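Local coordinates for protein Rik1-associated factor 1 (Schizosaccharomyces pombe, PDB 4O9D) that helps establish heterochromatin as a component of the Clr4 methyltransferase complex, which ubiquitylates and methylates histone H3, this chain being the protein's WD-repeat propeller, at residues R259-D264 / Y268-N273; L62-F67 / L102-G107; V146-K149 / G153-L156; N340-Q345 / F351-S356. All coordinates share one frame; numbering follows the deposited sequence.

How the interactions relate
Interactions 1, 3 and 4 are antiparallel pairings inside three separate blades of a WD-repeat propeller, whereas interaction 2 joins one blade to the next through side chains alone. Together they illustrate how a sheet unit, repeated round a circle, is built within and joined between blades. The closest two are interactions 2 and 3, in successive parts of the ring, with nearest atoms about 7 Å apart. Interactions 1 and 2 lie on opposite sides of the chain's centre, their own centres about 34 Å apart; so do 3 and 4, with centres about 27 Å apart. Bound 1,2-ethanediol, probably from the crystallisation liquor, is found about 4 Å from the side chain of Ile-64 and likewise about 4 Å from that of Tyr-154.

Interaction 1: R259-D264 / Y268-N273; sequences RVYYLD and YKVCLN
Val-270 lies between Leu-263 and Tyr-261 and touches each with a different methyl. Its CG2 meets CD2 of Leu-263 at 3.7 Å, while CG1, set anti to the backbone nitrogen (chi1 166°), approaches CD1 of the Tyr-261 ring at 3.9 Å. On the other face of the hairpin, Leu-272 runs alongside Tyr-262, and CB of Cys-271 reaches the edge of that ring in its plane. Two residues can share Tyr-262 because the strand carries a classic beta bulge: Tyr-262 O accepts from Cys-271 N at 2.8 Å and, weakly, from Leu-272 N. A G1 bulge, with Tyr-268 and Lys-269 both opposite Asp-264, closes the turn end, where Asp-264 forms a salt bridge to Arg-266.

A second polar group lies at the far end from the turn. Arg-259 NE donates to Tyr-261 OH at 3.0 Å, with the oxygen in the guanidinium plane, and a water links Arg-259 NH1 to OD1 of Asn-273. Replacing Arg-259 by an alanine would probably leave this water and the Asn-273 amide without their link to the neighbouring strand, and the Tyr-261 hydroxyl without its guanidinium donor, with Glu-234 remaining as a partner.

Strand 269-276 is the outermost of this four-stranded blade. Strand 258-264 is flanked on its other side by strand 247-253, while Val-260 and Tyr-262 pack on strand 281-286 of the next blade and Leu-263 meets Leu-215 of the preceding one.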
# COMPACT_ATOMS: atom_id res chain seq x y z
N ARG A 259 13.10 12.76 -4.56
CA ARG A 259 14.09 12.37 -3.56
C ARG A 259 13.68 11.13 -2.76
O ARG A 259 12.49 10.88 -2.55
CB ARG A 259 14.38 13.56 -2.63
CG ARG A 259 15.39 14.55 -3.27
CD ARG A 259 15.58 15.82 -2.48
NE ARG A 259 16.31 15.63 -1.23
CZ ARG A 259 17.63 15.60 -1.14
NH1 ARG A 259 18.36 15.71 -2.24
NH2 ARG A 259 18.22 15.45 0.03
N VAL A 260 14.67 10.36 -2.31
CA VAL A 260 14.44 9.25 -1.40
C VAL A 260 15.33 9.39 -0.18
O VAL A 260 16.56 9.62 -0.28
CB VAL A 260 14.74 7.87 -2.04
CG1 VAL A 260 14.32 6.77 -1.07
CG2 VAL A 260 14.06 7.71 -3.39
N TYR A 261 14.71 9.25 0.99
CA TYR A 261 15.43 9.30 2.25
C TYR A 261 15.50 7.94 2.91
O TYR A 261 14.55 7.16 2.83
CB TYR A 261 14.74 10.27 3.21
CG TYR A 261 14.61 11.64 2.63
CD1 TYR A 261 15.62 12.57 2.77
CD2 TYR A 261 13.47 12.01 1.93
CE1 TYR A 261 15.51 13.84 2.23
CE2 TYR A 261 13.34 13.27 1.38
CZ TYR A 261 14.37 14.19 1.54
OH TYR A 261 14.27 15.44 0.98
N TYR A 262 16.63 7.68 3.58
CA TYR A 262 16.80 6.49 4.39
C TYR A 262 16.85 6.96 5.84
O TYR A 262 17.65 7.85 6.18
CB TYR A 262 18.08 5.68 4.05
CG TYR A 262 18.23 4.53 5.02
CD1 TYR A 262 17.49 3.37 4.86
CD2 TYR A 262 19.00 4.65 6.18
CE1 TYR A 262 17.55 2.33 5.78
CE2 TYR A 262 19.08 3.61 7.12
CZ TYR A 262 18.36 2.45 6.90
OH TYR A 262 18.42 1.41 7.81
N LEU A 263 15.98 6.41 6.68
CA LEU A 263 15.88 6.86 8.06
C LEU A 263 16.13 5.72 9.03
O LEU A 263 15.58 4.63 8.87
CB LEU A 263 14.48 7.47 8.34
CG LEU A 263 14.12 8.69 7.48
CD1 LEU A 263 13.22 8.34 6.31
CD2 LEU A 263 13.44 9.75 8.37
N ASP A 264 16.94 5.98 10.05
CA ASP A 264 17.32 4.96 11.03
C ASP A 264 16.31 4.93 12.16
O ASP A 264 15.89 5.98 12.65
CB ASP A 264 18.72 5.28 11.58
CG ASP A 264 19.18 4.29 12.61
OD1 ASP A 264 19.74 3.25 12.21
OD2 ASP A 264 18.98 4.54 13.83
N TYR A 268 15.94 7.73 14.89
CA TYR A 268 14.91 8.40 14.08
C TYR A 268 15.50 9.66 13.48
O TYR A 268 15.07 10.77 13.78
CB TYR A 268 13.65 8.72 14.89
CG TYR A 268 12.83 7.48 15.15
CD1 TYR A 268 12.12 6.88 14.13
CD2 TYR A 268 12.83 6.88 16.40
CE1 TYR A 268 11.38 5.73 14.36
CE2 TYR A 268 12.11 5.74 16.64
CZ TYR A 268 11.39 5.17 15.62
OH TYR A 268 10.68 4.01 15.85
N LYS A 269 16.49 9.46 12.63
CA LYS A 269 17.18 10.54 11.97
C LYS A 269 17.34 10.19 10.49
O LYS A 269 17.43 9.00 10.14
CB LYS A 269 18.54 10.70 12.63
CG LYS A 269 19.51 11.65 11.93
CD LYS A 269 20.43 12.30 12.95
CE LYS A 269 21.85 12.49 12.42
NZ LYS A 269 22.88 12.18 13.47
N VAL A 270 17.38 11.20 9.63
CA VAL A 270 17.65 10.95 8.21
C VAL A 270 19.12 10.62 8.14
O VAL A 270 19.96 11.37 8.62
CB VAL A 270 17.32 12.15 7.29
CG1 VAL A 270 17.94 11.95 5.89
CG2 VAL A 270 15.82 12.34 7.15
N CYS A 271 19.44 9.46 7.57
CA CYS A 271 20.82 9.01 7.53
C CYS A 271 21.42 9.15 6.13
O CYS A 271 22.55 9.61 5.97
CB CYS A 271 20.89 7.56 8.00
SG CYS A 271 20.89 7.41 9.79
N LEU A 272 20.67 8.76 5.12
CA LEU A 272 21.14 8.83 3.73
C LEU A 272 20.04 9.45 2.89
O LEU A 272 18.84 9.35 3.20
CB LEU A 272 21.42 7.44 3.18
CG LEU A 272 22.27 6.46 3.99
CD1 LEU A 272 22.03 5.04 3.49
CD2 LEU A 272 23.75 6.81 3.93
N ASN A 273 20.43 10.11 1.81
CA ASN A 273 19.46 10.59 0.86
C ASN A 273 19.95 10.37 -0.57
O ASN A 273 21.15 10.32 -0.82
CB ASN A 273 19.21 12.06 1.08
CG ASN A 273 20.43 12.88 0.80
OD1 ASN A 273 20.76 13.14 -0.36
ND2 ASN A 273 21.13 13.26 1.86
O HOH W 1 21.29 15.62 -1.85

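Interaction 2: L62-F67 / L102-G107; sequences LWIGDF and LFLYTG
Leu-62 and Ile-64 meet Thr-106 and Leu-104 in a buried, wholly apolar contact between two successive blades of the propeller. Strand 62-66 belongs to one sheet and strand 103-108, part of the first WD repeat, to the next, so the backbones stay well apart: CA of Leu-62 is 9.0 Å from CA of Thr-106. The gap is bridged by pairs of side chains reaching toward each other, tip to tip. In one pair CD1 of Ile-64 meets CD2 of Leu-104 at 3.6 Å, with CG1 of the isoleucine close behind. In the other, both methyls of Leu-62 rest against a single methyl, CG2 of Thr-106, the nearer being CD1 at 3.8 Å.

The threonine serves two environments because of its first torsion. With chi1 at 60°, OG1 sits between the backbone nitrogen and the carbonyl carbon, while CG2 lies beside the nitrogen and faces Leu-62. OG1 is hydrogen-bonded to His-78 and to the indole N-H of Trp-116, a histidine-threonine-tryptophan grouping familiar inside WD40 blades. Trp-116 and Leu-95 also touch Leu-62, walling in this methyl cluster.

The chemistry divides accordingly: Thr-106 spends its hydroxyl on His-78 and Trp-116 and gives only its methyl to Leu-62, so that this joint rests on buried carbon-to-carbon contact and imposes no bonded register.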
# COMPACT_ATOMS: atom_id res chain seq x y z
N LEU A 62 -15.57 -3.96 -3.03
CA LEU A 62 -14.92 -4.49 -1.81
C LEU A 62 -15.22 -5.98 -1.60
O LEU A 62 -16.34 -6.37 -1.27
CB LEU A 62 -15.34 -3.66 -0.57
CG LEU A 62 -14.70 -4.13 0.74
CD1 LEU A 62 -13.17 -3.99 0.70
CD2 LEU A 62 -15.30 -3.39 1.96
N TRP A 63 -14.20 -6.83 -1.79
CA TRP A 63 -14.43 -8.28 -1.77
C TRP A 63 -13.56 -9.00 -0.74
O TRP A 63 -12.45 -8.57 -0.41
CB TRP A 63 -14.21 -8.87 -3.16
CG TRP A 63 -15.09 -8.27 -4.22
CD1 TRP A 63 -14.97 -7.03 -4.78
CD2 TRP A 63 -16.23 -8.89 -4.86
NE1 TRP A 63 -15.97 -6.84 -5.72
CE2 TRP A 63 -16.74 -7.97 -5.79
CE3 TRP A 63 -16.86 -10.13 -4.72
CZ2 TRP A 63 -17.86 -8.24 -6.58
CZ3 TRP A 63 -17.97 -10.41 -5.51
CH2 TRP A 63 -18.45 -9.47 -6.43
N ILE A 64 -14.08 -10.11 -0.23
CA ILE A 64 -13.33 -10.95 0.68
C ILE A 64 -13.44 -12.35 0.14
O ILE A 64 -14.56 -12.81 -0.15
CB ILE A 64 -13.89 -10.94 2.13
CG1 ILE A 64 -13.81 -9.54 2.74
CG2 ILE A 64 -13.10 -11.92 3.01
CD1 ILE A 64 -14.08 -9.53 4.25
N GLY A 65 -12.30 -13.00 -0.01
CA GLY A 65 -12.23 -14.35 -0.56
C GLY A 65 -11.59 -15.31 0.42
O GLY A 65 -10.92 -14.90 1.37
N ASP A 66 -11.78 -16.61 0.16
CA ASP A 66 -11.31 -17.67 1.04
C ASP A 66 -10.55 -18.70 0.21
O ASP A 66 -11.09 -19.25 -0.75
CB ASP A 66 -12.52 -18.35 1.71
CG ASP A 66 -12.11 -19.43 2.70
OD1 ASP A 66 -11.79 -20.55 2.26
OD2 ASP A 66 -12.10 -19.15 3.92
N PHE A 67 -9.29 -18.96 0.58
CA PHE A 67 -8.42 -19.80 -0.24
C PHE A 67 -8.83 -21.29 -0.17
O PHE A 67 -8.81 -21.99 -1.17
CB PHE A 67 -6.95 -19.63 0.18
CG PHE A 67 -6.35 -18.28 -0.22
CD1 PHE A 67 -6.54 -17.76 -1.49
CD2 PHE A 67 -5.60 -17.55 0.69
CE1 PHE A 67 -5.97 -16.53 -1.86
CE2 PHE A 67 -5.03 -16.31 0.34
CZ PHE A 67 -5.22 -15.80 -0.95
N LEU A 102 -9.74 -12.12 12.90
CA LEU A 102 -11.20 -12.13 12.87
C LEU A 102 -11.80 -11.05 11.98
O LEU A 102 -12.90 -11.22 11.43
CB LEU A 102 -11.77 -12.00 14.28
CG LEU A 102 -11.68 -13.28 15.12
CD1 LEU A 102 -12.35 -13.06 16.47
CD2 LEU A 102 -12.31 -14.45 14.37
N PHE A 103 -11.09 -9.94 11.82
CA PHE A 103 -11.71 -8.75 11.24
C PHE A 103 -10.90 -8.17 10.09
O PHE A 103 -9.69 -8.39 10.00
CB PHE A 103 -11.90 -7.68 12.33
CG PHE A 103 -12.77 -8.15 13.48
CD1 PHE A 103 -14.15 -8.24 13.33
CD2 PHE A 103 -12.21 -8.52 14.70
CE1 PHE A 103 -14.97 -8.69 14.38
CE2 PHE A 103 -13.02 -8.97 15.75
CZ PHE A 103 -14.39 -9.05 15.59
N LEU A 104 -11.60 -7.44 9.22
CA LEU A 104 -10.98 -6.68 8.15
C LEU A 104 -11.25 -5.18 8.37
O LEU A 104 -12.39 -4.78 8.57
CB LEU A 104 -11.55 -7.11 6.80
CG LEU A 104 -11.08 -6.32 5.57
CD1 LEU A 104 -9.59 -6.57 5.28
CD2 LEU A 104 -11.93 -6.64 4.31
N TYR A 105 -10.19 -4.36 8.31
CA TYR A 105 -10.33 -2.91 8.42
C TYR A 105 -10.21 -2.24 7.04
O TYR A 105 -9.26 -2.52 6.29
CB TYR A 105 -9.22 -2.37 9.35
CG TYR A 105 -9.14 -3.04 10.71
CD1 TYR A 105 -10.22 -3.04 11.57
CD2 TYR A 105 -7.96 -3.64 11.14
CE1 TYR A 105 -10.15 -3.63 12.82
CE2 TYR A 105 -7.86 -4.24 12.39
CZ TYR A 105 -8.97 -4.22 13.24
OH TYR A 105 -8.90 -4.81 14.51
N THR A 106 -11.16 -1.38 6.69
CA THR A 106 -11.09 -0.68 5.39
C THR A 106 -11.24 0.84 5.51
O THR A 106 -11.88 1.36 6.46
CB THR A 106 -12.17 -1.15 4.37
OG1 THR A 106 -13.47 -0.92 4.91
CG2 THR A 106 -12.01 -2.62 4.00
N GLY A 107 -10.64 1.54 4.55
CA GLY A 107 -10.71 2.98 4.46
C GLY A 107 -11.17 3.39 3.07
O GLY A 107 -10.89 2.71 2.10

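Interaction 3: V146-K149 / G153-L156; sequences VACK and GYLL
Val-146 and Tyr-154 bury far more surface here than their companions and form an antiparallel hydrogen-bonded pair across the hairpin of strands 144-148 and 153-158, the two middle strands of a four-stranded propeller blade, between 133-138 and 165-171. Val-146 N donates to Tyr-154 O at 2.7 Å, and Tyr-154 N returns a bond of 2.8 Å to Val-146 O. The valine oxygen has a further neighbour in CA of Gly-153, 3.0 Å away in a CA-H...O contact.

Above this backbone frame, the side chains meet on one face. CB of Val-146 lies 4.0 Å from CB of Tyr-154, and its CG2 touches CD1 of Leu-156 at 3.9 Å, the two chains running at a slant to each other. The tyrosine ring, with CG beside its own backbone nitrogen (chi1 -55°), reaches along the partner strand, past Val-146, to Cys-148, whose CB meets CE2 at 3.7 Å. Both that carbon and CB of Val-146 come at the ring's edge, near its plane. Phe-126 packs against Tyr-154 edge-to-face, and the tyrosine hydroxyl bonds to Asn-150 in the turn.

Buried chemistry is thus balanced: the main-chain polar atoms of the pair satisfy each other, the apolar carbons of Val-146, Cys-148 and Leu-156 gather with the tyrosine on one side of the hairpin, and the phenol's polar end is anchored to the hairpin's own loop.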
# COMPACT_ATOMS: atom_id res chain seq x y z
N VAL A 146 -4.65 5.67 11.19
CA VAL A 146 -5.43 6.15 10.08
C VAL A 146 -4.84 7.46 9.59
O VAL A 146 -4.62 8.36 10.39
CB VAL A 146 -6.85 6.38 10.53
CG1 VAL A 146 -7.72 6.75 9.36
CG2 VAL A 146 -7.37 5.11 11.22
N ALA A 147 -4.58 7.58 8.28
CA ALA A 147 -4.12 8.85 7.72
C ALA A 147 -5.23 9.47 6.88
O ALA A 147 -5.72 8.88 5.93
CB ALA A 147 -2.81 8.68 6.91
N CYS A 148 -5.61 10.69 7.24
CA CYS A 148 -6.78 11.33 6.64
C CYS A 148 -6.39 12.57 5.83
O CYS A 148 -5.45 13.29 6.17
CB CYS A 148 -7.79 11.71 7.73
SG CYS A 148 -9.25 12.58 7.10
N LYS A 149 -7.13 12.80 4.75
CA LYS A 149 -6.92 13.93 3.87
C LYS A 149 -7.06 15.26 4.61
O LYS A 149 -6.47 16.26 4.19
CB LYS A 149 -7.90 13.85 2.70
CG LYS A 149 -7.59 14.78 1.52
CD LYS A 149 -8.45 14.46 0.30
CE LYS A 149 -8.20 15.45 -0.83
NZ LYS A 149 -8.84 15.02 -2.12
N GLY A 153 -3.94 12.40 11.56
CA GLY A 153 -3.91 10.95 11.77
C GLY A 153 -4.83 10.57 12.95
O GLY A 153 -5.11 11.38 13.84
N TYR A 154 -5.32 9.33 12.96
CA TYR A 154 -6.08 8.82 14.09
C TYR A 154 -5.50 7.45 14.51
O TYR A 154 -4.95 6.71 13.66
CB TYR A 154 -7.54 8.68 13.70
CG TYR A 154 -8.18 9.94 13.16
CD1 TYR A 154 -8.77 10.87 14.02
CD2 TYR A 154 -8.21 10.19 11.80
CE1 TYR A 154 -9.35 12.03 13.53
CE2 TYR A 154 -8.80 11.34 11.30
CZ TYR A 154 -9.38 12.26 12.18
OH TYR A 154 -9.97 13.40 11.69
N LEU A 155 -5.56 7.15 15.81
CA LEU A 155 -5.25 5.82 16.32
C LEU A 155 -6.55 5.23 16.89
O LEU A 155 -7.19 5.84 17.76
CB LEU A 155 -4.18 5.88 17.42
CG LEU A 155 -2.75 6.33 17.06
CD1 LEU A 155 -1.91 6.38 18.34
CD2 LEU A 155 -2.11 5.40 15.99
N LEU A 156 -6.91 4.03 16.44
CA LEU A 156 -8.16 3.40 16.85
C LEU A 156 -7.94 2.02 17.45
O LEU A 156 -7.18 1.24 16.89
CB LEU A 156 -9.09 3.24 15.65
CG LEU A 156 -9.45 4.50 14.89
CD1 LEU A 156 -10.31 4.19 13.66
CD2 LEU A 156 -10.15 5.47 15.81

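Interaction 4: N340-Q345 / F351-S356; sequences NMAQWQ and FVTGGS
The indole of Trp-344 has Phe-351 over one face: CB of the phenylalanine sits above the six-membered ring, 3.7 Å from its centroid in a CH-pi contact, and CD1 approaches CE2 at 3.4 Å. The phenylalanine ring is inclined at 40° to the indole. At the indole's edge, NE1 bonds to Thr-285 of the preceding blade. This is the first hairpin of the third WD repeat's blade, and CB of Ala-342 adds a contact to CZ of Phe-351 on the same side. Exchanging Trp-344 for a serine would probably strip one side of Phe-351 of its aromatic cover and leave the Thr-285 hydroxyl without its indole N-H.

On the other face, Met-341, its chain extended, brings CE to within 3.6 Å of CG1 of Val-352. Gln-343 and Val-352 exchange two backbone bonds, while the Gln-343 side chain ties to Phe-387 in the following blade. Nearer the strand end, Gly-354 suits its place, since a CB there would press on CB of Met-341. A classic beta bulge ends the pairing: Gly-354 O accepts from Asn-340 N at 3.1 Å and, weakly, from Met-341 N.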
# COMPACT_ATOMS: atom_id res chain seq x y z
N ASN A 340 3.47 0.71 -10.92
CA ASN A 340 2.51 0.61 -9.81
C ASN A 340 2.69 -0.61 -8.90
O ASN A 340 1.91 -0.84 -7.96
CB ASN A 340 1.09 0.59 -10.34
CG ASN A 340 0.56 1.97 -10.64
OD1 ASN A 340 0.92 2.95 -9.98
ND2 ASN A 340 -0.31 2.06 -11.65
N MET A 341 3.67 -1.43 -9.22
CA MET A 341 4.01 -2.58 -8.40
C MET A 341 5.52 -2.64 -8.21
O MET A 341 6.26 -2.61 -9.19
CB MET A 341 3.55 -3.87 -9.10
CG MET A 341 4.20 -5.11 -8.51
SD MET A 341 3.76 -6.62 -9.38
CE MET A 341 4.38 -7.81 -8.22
N ALA A 342 5.98 -2.73 -6.97
CA ALA A 342 7.41 -2.83 -6.71
C ALA A 342 7.64 -3.50 -5.37
O ALA A 342 7.41 -2.89 -4.33
CB ALA A 342 8.05 -1.44 -6.74
N GLN A 343 8.09 -4.76 -5.39
CA GLN A 343 8.24 -5.54 -4.15
C GLN A 343 9.37 -6.52 -4.26
O GLN A 343 9.60 -7.13 -5.33
CB GLN A 343 6.95 -6.33 -3.84
CG GLN A 343 5.78 -5.49 -3.35
CD GLN A 343 4.69 -6.32 -2.68
OE1 GLN A 343 4.71 -7.55 -2.71
NE2 GLN A 343 3.72 -5.64 -2.07
N TRP A 344 10.05 -6.73 -3.14
CA TRP A 344 10.99 -7.82 -3.00
C TRP A 344 10.26 -9.10 -2.62
O TRP A 344 9.37 -9.12 -1.77
CB TRP A 344 12.06 -7.47 -1.97
CG TRP A 344 12.86 -6.27 -2.43
CD1 TRP A 344 12.52 -4.95 -2.28
CD2 TRP A 344 14.10 -6.28 -3.14
NE1 TRP A 344 13.49 -4.14 -2.83
CE2 TRP A 344 14.47 -4.94 -3.37
CE3 TRP A 344 14.95 -7.30 -3.60
CZ2 TRP A 344 15.63 -4.59 -4.04
CZ3 TRP A 344 16.11 -6.95 -4.25
CH2 TRP A 344 16.45 -5.62 -4.48
N GLN A 345 10.62 -10.16 -3.34
CA GLN A 345 10.15 -11.51 -3.05
C GLN A 345 10.30 -11.79 -1.55
O GLN A 345 11.41 -11.78 -1.03
CB GLN A 345 11.02 -12.50 -3.83
CG GLN A 345 11.08 -13.90 -3.23
CD GLN A 345 10.16 -14.86 -3.94
OE1 GLN A 345 10.42 -15.26 -5.07
NE2 GLN A 345 9.06 -15.21 -3.29
N PHE A 351 13.78 -8.96 -7.03
CA PHE A 351 12.95 -7.76 -7.02
C PHE A 351 11.94 -7.91 -8.16
O PHE A 351 12.26 -8.46 -9.23
CB PHE A 351 13.85 -6.52 -7.22
CG PHE A 351 13.11 -5.19 -7.16
CD1 PHE A 351 12.37 -4.82 -6.03
CD2 PHE A 351 13.21 -4.29 -8.21
CE1 PHE A 351 11.72 -3.60 -5.99
CE2 PHE A 351 12.58 -3.05 -8.17
CZ PHE A 351 11.82 -2.70 -7.05
N VAL A 352 10.72 -7.46 -7.92
CA VAL A 352 9.65 -7.61 -8.88
C VAL A 352 8.88 -6.30 -9.09
O VAL A 352 8.35 -5.70 -8.13
CB VAL A 352 8.64 -8.70 -8.43
CG1 VAL A 352 7.57 -8.89 -9.48
CG2 VAL A 352 9.36 -10.00 -8.14
N THR A 353 8.76 -5.90 -10.35
CA THR A 353 8.13 -4.65 -10.68
C THR A 353 7.10 -4.83 -11.79
O THR A 353 7.23 -5.70 -12.65
CB THR A 353 9.18 -3.57 -11.09
OG1 THR A 353 9.84 -3.93 -12.31
CG2 THR A 353 10.21 -3.39 -10.00
N GLY A 354 6.04 -4.04 -11.73
CA GLY A 354 4.98 -4.12 -12.72
C GLY A 354 4.63 -2.75 -13.24
O GLY A 354 4.41 -1.81 -12.45
N GLY A 355 4.57 -2.62 -14.56
CA GLY A 355 4.41 -1.30 -15.16
C GLY A 355 3.25 -1.18 -16.11
O GLY A 355 2.37 -2.04 -16.20
N SER A 356 3.23 -0.07 -16.83
CA SER A 356 2.10 0.23 -17.70
C SER A 356 2.21 -0.45 -19.05
O SER A 356 1.30 -0.31 -19.87
CB SER A 356 1.92 1.75 -17.86
OG SER A 356 3.00 2.34 -18.56